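PDB 4ZEO: translation initiation factor eif-2b-like protein from Chaetomium thermophilum, which forms the delta subunit of eIF2B, the heterodecameric guanine nucleotide exchange factor of eIF2, and so probably acts in the initiation of translation. Local coordinates for residues Val208-Pro211 against Gln212-Tyr215. Numbering follows the deposited sequence.
Sequences VLNP and QIEY
Leu209 O accepts a hydrogen bond from the backbone N of Ile213 at 3.1 Å, and the next i to i+4 hydrogen bonds run from Glu214 N to Asn210 O and from Tyr215 N to Pro211 O, so Val208-Pro211 and Gln212-Tyr215 are successive turns of one alpha-helix, 200-219, in the helical part of this eIF2B delta subunit. The helix is kinked at Pro211, whose ring nitrogen has no hydrogen to give to the preceding turn. At the kink the side chain of Gln212 folds back toward the N-terminal end of the helix: CG lies beside the backbone N (chi1 -37°) and the chain bends again at chi2 (-58°), which carries NE2 to 3.0 Å from Val208 O. This hydrogen bond is moderately bent, with an angle of 148° at the hydrogen, and its donor is tilted from the carbonyl plane, while the oxygen stays close to the plane of the glutamine amide. The same amide is gripped from the N-terminal segment, NE2 giving to Asp154 O and OE1 accepting from His156 N, which fixes its rotation and ties that segment to the helix. A leucine at Gln212 would probably leave Val208 O, Asp154 O and His156 N without these side-chain partners. On another face, Leu209 and Ile213, one turn apart, meet obliquely, and both also touch Phe185 of helix 174-191 and Lys234 of helix 224-239. Asn210 turns its amide oxygen to Lys234 NZ, a hydrogen bond to that neighbouring helix, and the same OD1 lies 4.0 Å from Ile213 CD1. The end methyl of Ile213, CD1, also packs against Leu209 CG at 3.8 Å.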
ATOM      1  N   VAL A 208      -3.601 -14.305 -22.527  1.00 45.94           N
ATOM      2  CA  VAL A 208      -4.496 -13.288 -22.003  1.00 44.76           C
ATOM      3  C   VAL A 208      -3.940 -12.472 -20.827  1.00 43.76           C
ATOM      4  O   VAL A 208      -3.911 -11.245 -20.874  1.00 46.31           O
ATOM      5  CB  VAL A 208      -5.825 -13.925 -21.579  1.00 46.73           C
ATOM      6  CG1 VAL A 208      -6.748 -12.880 -20.952  1.00 44.78           C
ATOM      7  CG2 VAL A 208      -6.489 -14.609 -22.782  1.00 50.11           C
ATOM      8  N   LEU A 209      -3.504 -13.142 -19.772  1.00 41.46           N
ATOM      9  CA  LEU A 209      -3.046 -12.426 -18.587  1.00 39.01           C
ATOM     10  C   LEU A 209      -1.767 -11.631 -18.801  1.00 37.08           C
ATOM     11  O   LEU A 209      -1.688 -10.462 -18.418  1.00 37.08           O
ATOM     12  CB  LEU A 209      -2.854 -13.398 -17.416  1.00 38.81           C
ATOM     13  CG  LEU A 209      -2.280 -12.731 -16.163  1.00 37.68           C
ATOM     14  CD1 LEU A 209      -3.221 -11.656 -15.618  1.00 37.65           C
ATOM     15  CD2 LEU A 209      -1.953 -13.774 -15.071  1.00 37.42           C
ATOM     16  N   ASN A 210      -0.769 -12.266 -19.398  1.00 35.41           N
ATOM     17  CA  ASN A 210       0.535 -11.632 -19.580  1.00 35.86           C
ATOM     18  C   ASN A 210       0.486 -10.353 -20.438  1.00 39.19           C
ATOM     19  O   ASN A 210       1.187  -9.401 -20.121  1.00 39.80           O
ATOM     20  CB  ASN A 210       1.553 -12.636 -20.170  1.00 36.35           C
ATOM     21  CG  ASN A 210       2.161 -13.538 -19.118  1.00 36.44           C
ATOM     22  OD1 ASN A 210       1.791 -13.476 -17.933  1.00 34.42           O
ATOM     23  ND2 ASN A 210       3.046 -14.429 -19.543  1.00 33.22           N
ATOM     24  N   PRO A 211      -0.331 -10.319 -21.518  1.00 41.56           N
ATOM     25  CA  PRO A 211      -0.446  -9.032 -22.228  1.00 42.40           C
ATOM     26  C   PRO A 211      -0.975  -7.883 -21.354  1.00 43.29           C
ATOM     27  O   PRO A 211      -0.539  -6.744 -21.564  1.00 46.20           O
ATOM     28  CB  PRO A 211      -1.409  -9.353 -23.361  1.00 43.44           C
ATOM     29  CG  PRO A 211      -1.112 -10.787 -23.655  1.00 44.30           C
ATOM     30  CD  PRO A 211      -0.946 -11.411 -22.301  1.00 42.78           C
ATOM     31  N   GLN A 212      -1.882  -8.160 -20.418  1.00 40.71           N
ATOM     32  CA  GLN A 212      -2.354  -7.125 -19.489  1.00 38.62           C
ATOM     33  C   GLN A 212      -1.212  -6.654 -18.576  1.00 38.07           C
ATOM     34  O   GLN A 212      -1.034  -5.470 -18.338  1.00 40.64           O
ATOM     35  CB  GLN A 212      -3.532  -7.625 -18.629  1.00 34.93           C
ATOM     36  CG  GLN A 212      -4.508  -8.531 -19.341  1.00 34.60           C
ATOM     37  CD  GLN A 212      -5.151  -7.912 -20.572  1.00 37.27           C
ATOM     38  OE1 GLN A 212      -5.363  -6.699 -20.651  1.00 38.57           O
ATOM     39  NE2 GLN A 212      -5.418  -8.751 -21.570  1.00 37.45           N
ATOM     40  N   ILE A 213      -0.444  -7.593 -18.049  1.00 37.76           N
ATOM     41  CA  ILE A 213       0.688  -7.258 -17.190  1.00 35.81           C
ATOM     42  C   ILE A 213       1.728  -6.422 -17.941  1.00 38.59           C
ATOM     43  O   ILE A 213       2.261  -5.455 -17.413  1.00 38.81           O
ATOM     44  CB  ILE A 213       1.352  -8.528 -16.643  1.00 35.39           C
ATOM     45  CG1 ILE A 213       0.311  -9.354 -15.884  1.00 34.95           C
ATOM     46  CG2 ILE A 213       2.543  -8.187 -15.735  1.00 32.81           C
ATOM     47  CD1 ILE A 213       0.835 -10.640 -15.327  1.00 33.65           C
ATOM     48  N   GLU A 214       2.001  -6.793 -19.179  1.00 41.09           N
ATOM     49  CA  GLU A 214       2.983  -6.086 -19.974  1.00 46.96           C
ATOM     50  C   GLU A 214       2.522  -4.668 -20.232  1.00 46.79           C
ATOM     51  O   GLU A 214       3.321  -3.732 -20.201  1.00 48.13           O
ATOM     52  CB  GLU A 214       3.225  -6.794 -21.318  1.00 55.13           C
ATOM     53  CG  GLU A 214       4.181  -7.980 -21.241  1.00 61.85           C
ATOM     54  CD  GLU A 214       4.318  -8.740 -22.561  1.00 69.90           C
ATOM     55  OE1 GLU A 214       4.373  -9.988 -22.531  1.00 71.70           O
ATOM     56  OE2 GLU A 214       4.399  -8.083 -23.625  1.00 76.03           O
ATOM     57  N   TYR A 215       1.229  -4.512 -20.481  1.00 43.04           N
ATOM     58  CA  TYR A 215       0.700  -3.196 -20.699  1.00 42.45           C
ATOM     59  C   TYR A 215       0.817  -2.324 -19.447  1.00 41.23           C
ATOM     60  O   TYR A 215       1.214  -1.151 -19.529  1.00 41.70           O
ATOM     61  CB  TYR A 215      -0.746  -3.274 -21.157  1.00 43.55           C
ATOM     62  CG  TYR A 215      -1.395  -1.932 -21.180  1.00 46.93           C
ATOM     63  CD1 TYR A 215      -1.124  -1.035 -22.203  1.00 50.44           C
ATOM     64  CD2 TYR A 215      -2.245  -1.530 -20.160  1.00 45.95           C
ATOM     65  CE1 TYR A 215      -1.707   0.212 -22.228  1.00 51.39           C
ATOM     66  CE2 TYR A 215      -2.828  -0.279 -20.173  1.00 47.61           C
ATOM     67  CZ  TYR A 215      -2.554   0.587 -21.207  1.00 50.16           C
ATOM     68  OH  TYR A 215      -3.132   1.832 -21.221  1.00 52.87           O
TER